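Local coordinates for protein cytochrome c' (Thermochromatium tepidum, PDB 3VRC) that binds a covalently attached heme c and probably transfers electrons in a thermophilic purple photosynthetic bacterium, at residues I26-L30 with V110-F114. Sequence-based numbering, arbitrary orientation.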
ATOM      1  N   ILE B  26       5.483  13.113   1.315  1.00  9.88           N
ATOM      2  CA  ILE B  26       6.781  13.438   1.928  1.00  9.94           C
ATOM      3  C   ILE B  26       7.429  14.625   1.206  1.00 10.13           C
ATOM      4  O   ILE B  26       7.901  15.565   1.855  1.00 10.79           O
ATOM      5  CB  ILE B  26       7.674  12.211   1.968  1.00  9.75           C
ATOM      6  CG1 ILE B  26       7.025  11.099   2.779  1.00  9.92           C
ATOM      7  CG2 ILE B  26       9.059  12.600   2.547  1.00 11.06           C
ATOM      8  CD1 ILE B  26       7.753   9.756   2.725  1.00 11.04           C
ATOM      9  N   LYS B  27       7.417  14.609  -0.131  1.00 10.60           N
ATOM     10  CA  LYS B  27       7.998  15.709  -0.897  1.00 11.12           C
ATOM     11  C   LYS B  27       7.328  17.011  -0.502  1.00 11.92           C
ATOM     12  O   LYS B  27       7.997  18.053  -0.260  1.00 13.09           O
ATOM     13  CB  LYS B  27       7.808  15.435  -2.375  1.00 12.01           C
ATOM     14  CG  LYS B  27       8.397  16.507  -3.268  1.00 15.71           C
ATOM     15  CD  LYS B  27       8.421  16.083  -4.730  1.00 22.45           C
ATOM     16  CE  LYS B  27       9.181  17.020  -5.664  1.00 27.55           C
ATOM     17  NZ  LYS B  27       8.320  18.194  -6.004  1.00 39.56           N
ATOM     18  N   ALA B  28       6.000  16.995  -0.381  1.00 11.40           N
ATOM     19  CA  ALA B  28       5.276  18.211  -0.046  1.00 12.75           C
ATOM     20  C   ALA B  28       5.624  18.772   1.298  1.00 11.56           C
ATOM     21  O   ALA B  28       5.728  19.981   1.492  1.00 13.70           O
ATOM     22  CB  ALA B  28       3.764  18.007  -0.158  1.00 14.54           C
ATOM     23  N   ASN B  29       5.808  17.886   2.274  1.00 10.58           N
ATOM     24  CA  ASN B  29       6.202  18.300   3.636  1.00 11.12           C
ATOM     25  C   ASN B  29       7.603  18.861   3.656  1.00 12.14           C
ATOM     26  O   ASN B  29       7.893  19.770   4.445  1.00 13.47           O
ATOM     27  CB  ASN B  29       6.087  17.119   4.577  1.00 10.64           C
ATOM     28  CG  ASN B  29       4.667  16.938   5.084  1.00 10.36           C
ATOM     29  OD1 ASN B  29       4.264  17.590   6.045  1.00 11.07           O
ATOM     30  ND2 ASN B  29       3.878  16.077   4.443  1.00 12.24           N
ATOM     31  N   LEU B  30       8.527  18.276   2.888  1.00 11.21           N
ATOM     32  CA  LEU B  30       9.865  18.829   2.812  1.00 11.77           C
ATOM     33  C   LEU B  30       9.901  20.182   2.161  1.00 12.66           C
ATOM     34  O   LEU B  30      10.719  21.047   2.622  1.00 15.42           O
ATOM     35  CB  LEU B  30      10.785  17.828   2.085  1.00 12.70           C
ATOM     36  CG  LEU B  30      11.090  16.544   2.817  1.00 12.22           C
ATOM     37  CD1 LEU B  30      11.744  15.547   1.892  1.00 13.74           C
ATOM     38  CD2 LEU B  30      11.879  16.747   4.125  1.00 14.71           C
ATOM     39  N   VAL B 110      15.054  13.151   7.069  1.00 11.23           N
ATOM     40  CA  VAL B 110      14.126  12.677   6.075  1.00 11.28           C
ATOM     41  C   VAL B 110      14.517  13.129   4.694  1.00 10.91           C
ATOM     42  O   VAL B 110      14.407  12.343   3.747  1.00 11.62           O
ATOM     43  CB  VAL B 110      12.693  13.091   6.464  1.00 11.15           C
ATOM     44  CG1 VAL B 110      11.705  12.867   5.302  1.00 11.28           C
ATOM     45  CG2 VAL B 110      12.252  12.321   7.701  1.00 12.53           C
ATOM     46  N   LYS B 111      14.982  14.359   4.531  1.00 11.27           N
ATOM     47  CA  LYS B 111      15.353  14.833   3.221  1.00 11.97           C
ATOM     48  C   LYS B 111      16.394  13.906   2.592  1.00 11.71           C
ATOM     49  O   LYS B 111      16.301  13.543   1.406  1.00 12.40           O
ATOM     50  CB  LYS B 111      15.888  16.261   3.358  1.00 14.05           C
ATOM     51  CG  LYS B 111      16.234  16.944   2.043  1.00 15.80           C
ATOM     52  CD  LYS B 111      16.614  18.424   2.221  1.00 18.27           C
ATOM     53  CE  LYS B 111      18.009  18.506   2.837  1.00 22.40           C
ATOM     54  NZ  LYS B 111      18.566  19.861   2.909  1.00 25.38           N
ATOM     55  N   SER B 112      17.423  13.545   3.357  1.00 11.86           N
ATOM     56  CA  SER B 112      18.462  12.654   2.837  1.00 12.04           C
ATOM     57  C   SER B 112      17.895  11.273   2.518  1.00 11.59           C
ATOM     58  O   SER B 112      18.158  10.711   1.439  1.00 12.48           O
ATOM     59  CB  SER B 112      19.606  12.563   3.881  1.00 13.52           C
ATOM     60  OG  SER B 112      20.567  11.628   3.417  1.00 15.22           O
ATOM     61  N   ALA B 113      17.138  10.732   3.446  1.00 11.14           N
ATOM     62  CA  ALA B 113      16.657   9.352   3.237  1.00 10.96           C
ATOM     63  C   ALA B 113      15.630   9.345   2.076  1.00 10.01           C
ATOM     64  O   ALA B 113      15.606   8.350   1.286  1.00 11.09           O
ATOM     65  CB  ALA B 113      16.026   8.842   4.498  1.00 12.38           C
ATOM     66  N   PHE B 114      14.885  10.403   1.893  1.00 10.53           N
ATOM     67  CA  PHE B 114      13.901  10.483   0.831  1.00 10.95           C
ATOM     68  C   PHE B 114      14.608  10.512  -0.522  1.00 11.28           C
ATOM     69  O   PHE B 114      14.135   9.908  -1.489  1.00 10.88           O
ATOM     70  CB  PHE B 114      13.046  11.726   1.055  1.00 10.95           C
ATOM     71  CG  PHE B 114      12.005  11.998  -0.001  1.00 10.89           C
ATOM     72  CD1 PHE B 114      10.870  11.093  -0.092  1.00 11.53           C
ATOM     73  CD2 PHE B 114      12.041  13.068  -0.805  1.00 12.67           C
ATOM     74  CE1 PHE B 114       9.892  11.305  -1.003  1.00 12.71           C
ATOM     75  CE2 PHE B 114      11.013  13.254  -1.741  1.00 14.66           C
ATOM     76  CZ  PHE B 114       9.947  12.362  -1.817  1.00 13.51           C
TER
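Phe114 lays its ring against helix 5-31, with Ile26 over one face. Ile26 CG2 stands 4.0 Å from the ring centroid, 28° off the ring normal, a CH-pi contact. The same methyl comes within 3.5 Å of Phe114 CD1. The far end of the ring reaches the CB end of Lys27, where Phe114 CZ lies 3.8 Å from Lys27 CB. Leu30 CD1 approaches the ring obliquely, 3.7 Å from Phe114 CD2. Leu30 CD2 lies 4.1 Å from Val110 CG1, one turn before Phe114. Val110 CG1 also touches Ile26 CG2 at 3.8 Å, the two side chains crossing at about a right angle. No hydrogen bond links the segments; the contact is apolar.

With chi1 at 177°, Phe114 CG lies opposite the backbone N, and the ring reaches across to helix 5-31. Replacing Phe114 with an alanine removes the ring, and this would probably open a gap beside Ile26 and Leu30 and take the cover from Lys27 CB. Lys27 and Lys111 border the contact on its solvent side with the first carbons of their side chains, and their amino groups point out of the interface. Lys27 NZ forms a salt bridge with Glu31 of its own helix.

The helices run roughly antiparallel, with local axes 10.8 Å apart and 143° between their directions. This joins the first and last helices of the cytochrome c' four-helix bundle. Helices 36-50 and 81-103 complete the core, where Ala42 and Leu98 touch Ile26, and Val39, Leu98, Ala101 and Ala102 touch Val110.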